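Local structure of alpha-1,3-glucanase (Bacillus circulans, 5ZRU) at residues A[17-22]-A[70-75]; A[64-69]-A[169-174]; A[239-244]-A[328-333]. The protein hydrolyses alpha-1,3-glucan as a family GH87 enzyme, this chain being the catalytic part, which holds calcium and zinc and probably binds carbohydrate. All coordinates share one frame; numbering follows the deposited sequence.

Interaction 1 of 3, residues A[17-22]-A[70-75]. With CA (calcium ion), chain M.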
loop_
_atom_site.group_PDB
_atom_site.type_symbol
_atom_site.label_atom_id
_atom_site.label_comp_id
_atom_site.label_asym_id
_atom_site.label_seq_id
_atom_site.Cartn_x
_atom_site.Cartn_y
_atom_site.Cartn_z
ATOM N N PRO A 17 14.844 7.436 -1.944
ATOM C CA PRO A 17 16.199 7.728 -1.463
ATOM C C PRO A 17 16.753 6.692 -0.509
ATOM O O PRO A 17 17.928 6.804 -0.132
ATOM C CB PRO A 17 16.039 9.090 -0.760
ATOM C CG PRO A 17 14.631 9.142 -0.365
ATOM C CD PRO A 17 13.853 8.393 -1.416
ATOM N N TYR A 18 15.962 5.700 -0.102
ATOM C CA TYR A 18 16.462 4.681 0.808
ATOM C C TYR A 18 17.015 3.482 0.041
ATOM O O TYR A 18 16.693 3.248 -1.122
ATOM C CB TYR A 18 15.366 4.225 1.788
ATOM C CG TYR A 18 14.026 3.869 1.170
ATOM C CD1 TYR A 18 13.838 2.668 0.498
ATOM C CD2 TYR A 18 12.939 4.730 1.285
ATOM C CE1 TYR A 18 12.596 2.336 -0.056
ATOM C CE2 TYR A 18 11.694 4.404 0.749
ATOM C CZ TYR A 18 11.532 3.213 0.077
ATOM O OH TYR A 18 10.300 2.910 -0.463
ATOM N N THR A 19 17.882 2.732 0.710
ATOM C CA THR A 19 18.281 1.415 0.253
ATOM C C THR A 19 17.870 0.416 1.315
ATOM O O THR A 19 17.696 0.767 2.489
ATOM C CB THR A 19 19.796 1.307 -0.005
ATOM O OG1 THR A 19 20.510 1.577 1.209
ATOM C CG2 THR A 19 20.217 2.277 -1.101
ATOM N N ARG A 20 17.708 -0.831 0.901
ATOM C CA ARG A 20 17.193 -1.841 1.809
ATOM C C ARG A 20 18.303 -2.719 2.364
ATOM O O ARG A 20 19.190 -3.166 1.631
ATOM C CB ARG A 20 16.154 -2.739 1.145
ATOM C CG ARG A 20 15.695 -3.765 2.156
ATOM C CD ARG A 20 14.505 -4.498 1.744
ATOM N NE ARG A 20 13.405 -3.603 1.449
ATOM C CZ ARG A 20 12.240 -4.051 1.020
ATOM N NH1 ARG A 20 12.077 -5.359 0.883
ATOM N NH2 ARG A 20 11.253 -3.210 0.740
ATOM N N TYR A 21 18.235 -2.960 3.665
ATOM C CA TYR A 21 19.057 -3.938 4.369
ATOM C C TYR A 21 18.110 -5.053 4.808
ATOM O O TYR A 21 17.405 -4.913 5.812
ATOM C CB TYR A 21 19.775 -3.263 5.536
ATOM C CG TYR A 21 20.857 -2.349 5.018
ATOM C CD1 TYR A 21 20.563 -1.061 4.568
ATOM C CD2 TYR A 21 22.161 -2.806 4.899
ATOM C CE1 TYR A 21 21.550 -0.251 4.049
ATOM C CE2 TYR A 21 23.155 -2.002 4.398
ATOM C CZ TYR A 21 22.851 -0.731 3.974
ATOM O OH TYR A 21 23.860 0.043 3.465
ATOM N N ASP A 22 18.070 -6.147 4.039
ATOM C CA ASP A 22 17.026 -7.150 4.212
ATOM C C ASP A 22 17.550 -8.340 5.008
ATOM O O ASP A 22 18.694 -8.369 5.480
ATOM C CB ASP A 22 16.452 -7.606 2.860
ATOM C CG ASP A 22 14.936 -7.947 2.929
ATOM O OD1 ASP A 22 14.486 -8.584 3.921
ATOM O OD2 ASP A 22 14.183 -7.583 1.985
ATOM N N PRO A 70 29.198 0.393 0.887
ATOM C CA PRO A 70 29.823 1.550 0.228
ATOM C C PRO A 70 28.791 2.410 -0.488
ATOM O O PRO A 70 27.869 1.906 -1.131
ATOM C CB PRO A 70 30.796 0.906 -0.767
ATOM C CG PRO A 70 31.126 -0.424 -0.173
ATOM C CD PRO A 70 29.876 -0.874 0.557
ATOM N N GLY A 71 28.947 3.724 -0.361
ATOM C CA GLY A 71 28.052 4.655 -1.010
ATOM C C GLY A 71 26.663 4.753 -0.417
ATOM O O GLY A 71 25.820 5.455 -0.986
ATOM N N GLU A 72 26.387 4.083 0.696
ATOM C CA GLU A 72 25.063 4.099 1.308
ATOM C C GLU A 72 25.149 4.683 2.717
ATOM O O GLU A 72 26.204 5.146 3.162
ATOM C CB GLU A 72 24.460 2.689 1.315
ATOM C CG GLU A 72 24.254 2.155 -0.087
ATOM C CD GLU A 72 23.620 0.785 -0.127
ATOM O OE1 GLU A 72 22.990 0.361 0.874
ATOM O OE2 GLU A 72 23.765 0.128 -1.174
ATOM N N GLY A 73 24.018 4.668 3.420
ATOM C CA GLY A 73 23.967 5.186 4.776
ATOM C C GLY A 73 22.923 6.271 4.952
ATOM O O GLY A 73 21.991 6.366 4.145
ATOM N N GLY A 74 23.058 7.091 5.991
ATOM C CA GLY A 74 22.115 8.156 6.271
ATOM C C GLY A 74 21.622 8.099 7.700
ATOM O O GLY A 74 21.957 7.203 8.471
ATOM N N ASP A 75 20.817 9.102 8.058
ATOM C CA ASP A 75 20.298 9.197 9.415
ATOM C C ASP A 75 18.821 8.827 9.536
ATOM O O ASP A 75 18.302 8.802 10.654
ATOM C CB ASP A 75 20.537 10.603 9.997
ATOM C CG ASP A 75 20.301 11.730 8.994
ATOM O OD1 ASP A 75 20.245 11.493 7.774
ATOM O OD2 ASP A 75 20.189 12.889 9.448
HETATM CA CA CA M . 12.695 -10.679 4.611
HETATM O O HOH W 1 21.318 4.053 2.241
HETATM O O HOH W 2 14.204 -11.507 2.839
#
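Thr-19 and Glu-72 bring the two backbones closest, with their CA atoms 7.4 Å apart, a loop resting beside a strand rather than pairing with it. Strand 19-21 runs antiparallel to strand 166-174 in one sheet of the beta-sandwich that forms the D1 region of the catalytic unit, while 70-75 belongs to the loop that leads into strand 76-82. Glu-72 reaches out with an extended chain, and its OE1 takes the hydrogen of Thr-19 OG1 at 2.8 Å. The donor stands above the carboxylate, 62° out of its plane. At chi1 60°, OG1 lies between the backbone N and carbonyl carbon of Thr-19, which turns the hydroxyl to Glu-72 and leaves CG2 alongside the carboxylate carbon. Tyr-21 OH lies 2.8 Å from Glu-72 OE1, and Arg-69 binds both groups: its NH1 forms a salt bridge with OE1 and its backbone N a hydrogen bond with the phenol oxygen. Two established partners, the Thr-19 hydroxyl and the Arg-69 guanidinium, thus hold this one carboxylate oxygen. At the far end of the strand, Arg-20 NH1 meets Asp-22 OD2 in a salt bridge of 3.3 Å, leaving Asp-22 OD1 to ligate the calcium ion. Beside Glu-72, a water donates to Thr-19 OG1 at 2.8 Å and accepts from Gly-73 N at 3.0 Å.

Interaction 2 of 3, residues A[64-69]-A[169-174]. With CA (calcium ion), chain M.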
loop_
_atom_site.group_PDB
_atom_site.type_symbol
_atom_site.label_atom_id
_atom_site.label_comp_id
_atom_site.label_asym_id
_atom_site.label_seq_id
_atom_site.Cartn_x
_atom_site.Cartn_y
_atom_site.Cartn_z
ATOM N N ALA A 64 19.742 -8.749 15.202
ATOM C CA ALA A 64 20.086 -8.712 13.787
ATOM C C ALA A 64 20.949 -7.480 13.547
ATOM O O ALA A 64 20.652 -6.395 14.057
ATOM C CB ALA A 64 18.839 -8.655 12.899
ATOM N N GLN A 65 22.010 -7.643 12.766
ATOM C CA GLN A 65 22.989 -6.583 12.594
ATOM C C GLN A 65 23.372 -6.481 11.125
ATOM O O GLN A 65 23.583 -7.497 10.458
ATOM C CB GLN A 65 24.215 -6.853 13.471
ATOM C CG GLN A 65 25.351 -5.865 13.358
ATOM C CD GLN A 65 26.410 -6.122 14.419
ATOM O OE1 GLN A 65 26.090 -6.315 15.593
ATOM N NE2 GLN A 65 27.677 -6.140 14.007
ATOM N N TRP A 66 23.454 -5.249 10.626
ATOM C CA TRP A 66 23.835 -4.977 9.251
ATOM C C TRP A 66 25.057 -4.070 9.223
ATOM O O TRP A 66 25.261 -3.257 10.127
ATOM C CB TRP A 66 22.705 -4.291 8.479
ATOM C CG TRP A 66 21.517 -5.147 8.195
ATOM C CD1 TRP A 66 21.298 -5.886 7.074
ATOM C CD2 TRP A 66 20.365 -5.316 9.021
ATOM N NE1 TRP A 66 20.085 -6.525 7.154
ATOM C CE2 TRP A 66 19.488 -6.185 8.337
ATOM C CE3 TRP A 66 19.990 -4.829 10.276
ATOM C CZ2 TRP A 66 18.266 -6.580 8.869
ATOM C CZ3 TRP A 66 18.777 -5.230 10.806
ATOM C CH2 TRP A 66 17.932 -6.095 10.103
ATOM N N THR A 67 25.854 -4.197 8.168
ATOM C CA THR A 67 26.962 -3.287 7.911
ATOM C C THR A 67 26.625 -2.410 6.714
ATOM O O THR A 67 26.294 -2.923 5.641
ATOM C CB THR A 67 28.266 -4.047 7.655
ATOM O OG1 THR A 67 28.533 -4.901 8.766
ATOM C CG2 THR A 67 29.432 -3.072 7.503
ATOM N N ILE A 68 26.715 -1.092 6.904
ATOM C CA ILE A 68 26.366 -0.156 5.839
ATOM C C ILE A 68 27.293 -0.363 4.651
ATOM O O ILE A 68 28.516 -0.460 4.807
ATOM C CB ILE A 68 26.437 1.282 6.363
ATOM C CG1 ILE A 68 25.545 1.429 7.599
ATOM C CG2 ILE A 68 26.039 2.265 5.275
ATOM C CD1 ILE A 68 24.068 1.121 7.315
ATOM N N ARG A 69 26.712 -0.421 3.455
ATOM C CA ARG A 69 27.452 -0.683 2.229
ATOM C C ARG A 69 28.175 0.567 1.731
ATOM O O ARG A 69 27.816 1.691 2.090
ATOM C CB ARG A 69 26.507 -1.171 1.137
ATOM C CG ARG A 69 25.706 -2.411 1.459
ATOM C CD ARG A 69 24.705 -2.661 0.336
ATOM N NE ARG A 69 23.773 -3.711 0.693
ATOM C CZ ARG A 69 22.490 -3.516 0.959
ATOM N NH1 ARG A 69 21.962 -2.299 0.878
ATOM N NH2 ARG A 69 21.730 -4.551 1.283
ATOM N N ASP A 169 12.146 -7.772 9.835
ATOM C CA ASP A 169 12.203 -8.118 8.417
ATOM C C ASP A 169 13.363 -7.395 7.730
ATOM O O ASP A 169 14.293 -8.030 7.214
ATOM C CB ASP A 169 10.853 -7.768 7.768
ATOM C CG ASP A 169 10.690 -8.326 6.374
ATOM O OD1 ASP A 169 11.608 -9.014 5.870
ATOM O OD2 ASP A 169 9.624 -8.057 5.768
ATOM N N PHE A 170 13.342 -6.065 7.739
ATOM C CA PHE A 170 14.403 -5.313 7.078
ATOM C C PHE A 170 14.492 -3.922 7.686
ATOM O O PHE A 170 13.605 -3.482 8.418
ATOM C CB PHE A 170 14.181 -5.218 5.559
ATOM C CG PHE A 170 12.857 -4.594 5.157
ATOM C CD1 PHE A 170 12.657 -3.225 5.243
ATOM C CD2 PHE A 170 11.838 -5.376 4.641
ATOM C CE1 PHE A 170 11.430 -2.641 4.864
ATOM C CE2 PHE A 170 10.615 -4.802 4.248
ATOM C CZ PHE A 170 10.421 -3.436 4.363
ATOM N N LEU A 171 15.586 -3.241 7.361
ATOM C CA LEU A 171 15.720 -1.804 7.528
ATOM C C LEU A 171 15.823 -1.146 6.160
ATOM O O LEU A 171 16.364 -1.724 5.212
ATOM C CB LEU A 171 16.964 -1.441 8.347
ATOM C CG LEU A 171 17.134 -2.100 9.717
ATOM C CD1 LEU A 171 18.427 -1.597 10.387
ATOM C CD2 LEU A 171 15.926 -1.812 10.581
ATOM N N GLU A 172 15.296 0.070 6.063
ATOM C CA GLU A 172 15.545 0.950 4.929
ATOM C C GLU A 172 16.190 2.222 5.462
ATOM O O GLU A 172 15.729 2.784 6.458
ATOM C CB GLU A 172 14.247 1.238 4.157
ATOM C CG GLU A 172 13.837 0.051 3.295
ATOM C CD GLU A 172 12.456 0.174 2.667
ATOM O OE1 GLU A 172 11.656 1.012 3.117
ATOM O OE2 GLU A 172 12.180 -0.580 1.711
ATOM N N ILE A 173 17.293 2.637 4.845
ATOM C CA ILE A 173 18.154 3.669 5.413
ATOM C C ILE A 173 18.392 4.732 4.355
ATOM O O ILE A 173 18.696 4.406 3.203
ATOM C CB ILE A 173 19.487 3.074 5.917
ATOM C CG1 ILE A 173 19.224 2.021 6.994
ATOM C CG2 ILE A 173 20.385 4.161 6.489
ATOM C CD1 ILE A 173 20.485 1.333 7.536
ATOM N N GLU A 174 18.246 5.998 4.741
ATOM C CA GLU A 174 18.340 7.092 3.787
ATOM C C GLU A 174 18.915 8.321 4.474
ATOM O O GLU A 174 18.789 8.487 5.691
ATOM C CB GLU A 174 16.966 7.430 3.190
ATOM C CG GLU A 174 15.971 7.949 4.204
ATOM C CD GLU A 174 14.553 7.895 3.685
ATOM O OE1 GLU A 174 13.919 6.825 3.817
ATOM O OE2 GLU A 174 14.079 8.912 3.138
HETATM CA CA CA M . 12.695 -10.679 4.611
HETATM O O HOH W 2 14.204 -11.507 2.839
#
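Trp-66 and Leu-171 meet across the interior of the D1 beta-sandwich, a side chain from each of its two facing sheets; their CA atoms are 8.9 Å apart, too far for backbone pairing, and the contact is purely apolar. From CB, which points at the opposite strand, the Trp-66 side chain places CG anti to the carbonyl carbon (chi1 -70°), and the indole extends over Leu-171. Trp-66 CE3 is the first ring atom to touch, 3.6 Å from Leu-171 CD1. Next along the six-membered ring, Trp-66 CZ3 lies 3.7 Å from Leu-171 CG, and CH2 is slightly farther from the same atom. Leu-171 CG makes the CH-pi contact, 4.1 Å from the centroid of the Trp-66 six-membered ring and 28° off its normal, over the face. Farther round the same ring, Trp-66 CZ2 comes within 4.4 Å of Phe-170 CA; on the pyrrole ring, NE1 donates to the backbone O of Asp-22, which fixes the rotation of the indole. Replacing Trp-66 by an alanine is likely to leave the Asp-22 carbonyl without its indole donor and to open a gap over Leu-171. Further along, Ile-68 CD1 meets Ile-173 CD1 at 3.6 Å, with Tyr-21 touching both isoleucines. Asp-169 and Phe-170 both lie opposite Arg-80 in a classic beta bulge. Asp-169 OD1 binds the calcium ion at 2.4 Å, while its OD2 forms a salt bridge with Arg-80. Strand 63-67 lies between strands 27-29 and 153-157 in its sheet; strand 166-174 pairs with 19-21, 53-57 and 76-82 in the other, and Leu-171 also touches Ile-154 and Met-79.

Interaction 3 of 3, residues A[239-244]-A[328-333]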
loop_
_atom_site.group_PDB
_atom_site.type_symbol
_atom_site.label_atom_id
_atom_site.label_comp_id
_atom_site.label_asym_id
_atom_site.label_seq_id
_atom_site.Cartn_x
_atom_site.Cartn_y
_atom_site.Cartn_z
ATOM N N ALA A 239 -20.811 23.242 2.476
ATOM C CA ALA A 239 -21.512 24.490 2.196
ATOM C C ALA A 239 -20.560 25.590 1.755
ATOM O O ALA A 239 -20.950 26.465 0.977
ATOM C CB ALA A 239 -22.301 24.949 3.423
ATOM N N ASN A 240 -19.319 25.583 2.247
ATOM C CA ASN A 240 -18.354 26.643 1.942
ATOM C C ASN A 240 -17.060 25.967 1.493
ATOM O O ASN A 240 -16.118 25.817 2.276
ATOM C CB ASN A 240 -18.139 27.552 3.149
ATOM C CG ASN A 240 -17.341 28.796 2.807
ATOM O OD1 ASN A 240 -17.294 29.220 1.649
ATOM N ND2 ASN A 240 -16.707 29.390 3.815
ATOM N N LYS A 241 -17.029 25.548 0.234
ATOM C CA LYS A 241 -15.876 24.823 -0.276
ATOM C C LYS A 241 -14.731 25.792 -0.547
ATOM O O LYS A 241 -14.943 26.982 -0.799
ATOM C CB LYS A 241 -16.251 24.034 -1.537
ATOM C CG LYS A 241 -17.053 22.763 -1.204
ATOM C CD LYS A 241 -17.314 21.850 -2.392
ATOM C CE LYS A 241 -18.512 22.324 -3.197
ATOM N NZ LYS A 241 -19.765 22.400 -2.386
ATOM N N ILE A 242 -13.496 25.271 -0.457
ATOM C CA ILE A 242 -12.279 26.044 -0.687
ATOM C C ILE A 242 -11.936 26.005 -2.169
ATOM O O ILE A 242 -12.033 24.955 -2.813
ATOM C CB ILE A 242 -11.118 25.498 0.171
ATOM C CG1 ILE A 242 -11.322 25.889 1.637
ATOM C CG2 ILE A 242 -9.765 26.023 -0.326
ATOM C CD1 ILE A 242 -10.325 25.253 2.593
ATOM N N ASN A 243 -11.536 27.155 -2.718
ATOM C CA ASN A 243 -11.107 27.222 -4.110
ATOM C C ASN A 243 -9.720 26.614 -4.264
ATOM O O ASN A 243 -9.585 25.507 -4.786
ATOM C CB ASN A 243 -11.129 28.672 -4.618
ATOM C CG ASN A 243 -12.546 29.184 -4.890
ATOM O OD1 ASN A 243 -13.394 28.457 -5.400
ATOM N ND2 ASN A 243 -12.797 30.445 -4.555
ATOM N N ASN A 244 -8.681 27.314 -3.812
ATOM C CA ASN A 244 -7.316 26.818 -3.925
ATOM C C ASN A 244 -6.621 26.883 -2.574
ATOM O O ASN A 244 -6.816 27.833 -1.812
ATOM C CB ASN A 244 -6.521 27.627 -4.963
ATOM C CG ASN A 244 -7.212 27.674 -6.311
ATOM O OD1 ASN A 244 -7.296 26.662 -7.006
ATOM N ND2 ASN A 244 -7.698 28.859 -6.699
ATOM N N TYR A 328 -19.199 12.091 -2.005
ATOM C CA TYR A 328 -20.471 11.526 -1.572
ATOM C C TYR A 328 -21.429 12.597 -1.073
ATOM O O TYR A 328 -22.493 12.264 -0.539
ATOM C CB TYR A 328 -20.240 10.460 -0.491
ATOM C CG TYR A 328 -19.337 9.378 -1.003
ATOM C CD1 TYR A 328 -19.855 8.276 -1.675
ATOM C CD2 TYR A 328 -17.955 9.487 -0.877
ATOM C CE1 TYR A 328 -19.030 7.301 -2.184
ATOM C CE2 TYR A 328 -17.117 8.514 -1.382
ATOM C CZ TYR A 328 -17.655 7.422 -2.026
ATOM O OH TYR A 328 -16.821 6.451 -2.535
ATOM N N ALA A 329 -21.097 13.874 -1.257
ATOM C CA ALA A 329 -21.859 14.949 -0.641
ATOM C C ALA A 329 -22.691 15.763 -1.624
ATOM O O ALA A 329 -23.471 16.612 -1.183
ATOM C CB ALA A 329 -20.916 15.891 0.122
ATOM N N HIS A 330 -22.564 15.525 -2.926
ATOM C CA HIS A 330 -23.249 16.319 -3.933
ATOM C C HIS A 330 -24.087 15.430 -4.843
ATOM O O HIS A 330 -23.732 14.278 -5.119
ATOM C CB HIS A 330 -22.247 17.128 -4.776
ATOM C CG HIS A 330 -21.387 18.047 -3.966
ATOM N ND1 HIS A 330 -20.224 17.632 -3.351
ATOM C CD2 HIS A 330 -21.540 19.352 -3.639
ATOM C CE1 HIS A 330 -19.688 18.648 -2.698
ATOM N NE2 HIS A 330 -20.466 19.702 -2.855
ATOM N N THR A 331 -25.210 15.978 -5.307
ATOM C CA THR A 331 -26.062 15.306 -6.283
ATOM C C THR A 331 -26.350 16.294 -7.404
ATOM O O THR A 331 -26.982 17.342 -7.154
ATOM C CB THR A 331 -27.361 14.797 -5.662
ATOM O OG1 THR A 331 -27.055 13.913 -4.579
ATOM C CG2 THR A 331 -28.179 14.044 -6.705
ATOM N N PRO A 332 -25.893 16.036 -8.638
ATOM C CA PRO A 332 -25.061 14.876 -8.990
ATOM C C PRO A 332 -23.642 15.015 -8.439
ATOM O O PRO A 332 -23.232 16.128 -8.112
ATOM C CB PRO A 332 -25.062 14.888 -10.518
ATOM C CG PRO A 332 -25.280 16.318 -10.873
ATOM C CD PRO A 332 -26.180 16.886 -9.807
ATOM N N ALA A 333 -22.927 13.898 -8.316
ATOM C CA ALA A 333 -21.622 13.911 -7.671
ATOM C C ALA A 333 -20.625 14.739 -8.470
ATOM O O ALA A 333 -20.650 14.755 -9.704
ATOM C CB ALA A 333 -21.103 12.481 -7.506
#
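Lys-241 and His-330 alone join these two loops, burying 85 Å² in all, so the contact is a single polar bridge at the surface. Along 328-333, the walk passes Tyr-328 and comes to Ala-329, with its backbone N bound to Asp-327 OD1 and its methyl group against Val-238 and Arg-272. His-330 then points across to the other loop. Its NE2 accepts a hydrogen bond from Lys-241 NZ at 2.8 Å, and the ammonium group sits at the edge of the imidazole, 14° out of the ring plane. The opposite nitrogen, ND1, is hydrogen-bonded to Asp-327 OD1, an arrangement consistent with a neutral ring carrying its proton on ND1. The lysine chain bends twice near its tip (chi3 -82°, chi4 -58°), which brings Lys-241 CE to 3.3 Å from His-330 NE2 and lets NZ also bond to Val-238 O. The fold here is the D2 parallel beta-helix, of the pectate-lyase type: 239-244 leads into strand 245-249, whereas 328-333 links strands 323-325 and 340-342 farther along the helix. In the stacking order strand 269-273 comes between 233-235 and 323-325, the strands that precede the two loops, and its Arg-272 touches both Lys-241 and Ala-329. Past His-330, the chain continues through Thr-331 and takes a cis peptide bond into Pro-332, then reaches Ala-333 at the end of the segment.

In the fold
Interactions 1 and 2 are neighbours in the D1 beta-sandwich, with centres 7 Å apart and segments that alternate along the chain. Strands 19-21 and 166-174 pair directly, Tyr-21 N lying 2.7 Å from Leu-171 O, a probable hydrogen bond. The two contacts also share one calcium site: Asp-22 comes from interaction 1 and Asp-169 from interaction 2, with Thr-23, Ser-50 and Arg-53 as further protein ligands and a water common to both. Interaction 3 stands apart on the D2 beta-helix, away from the metal sites, on the opposite side of the chain's centre; its nearest atoms are about 27 Å from interaction 1 and about 28 Å from interaction 2.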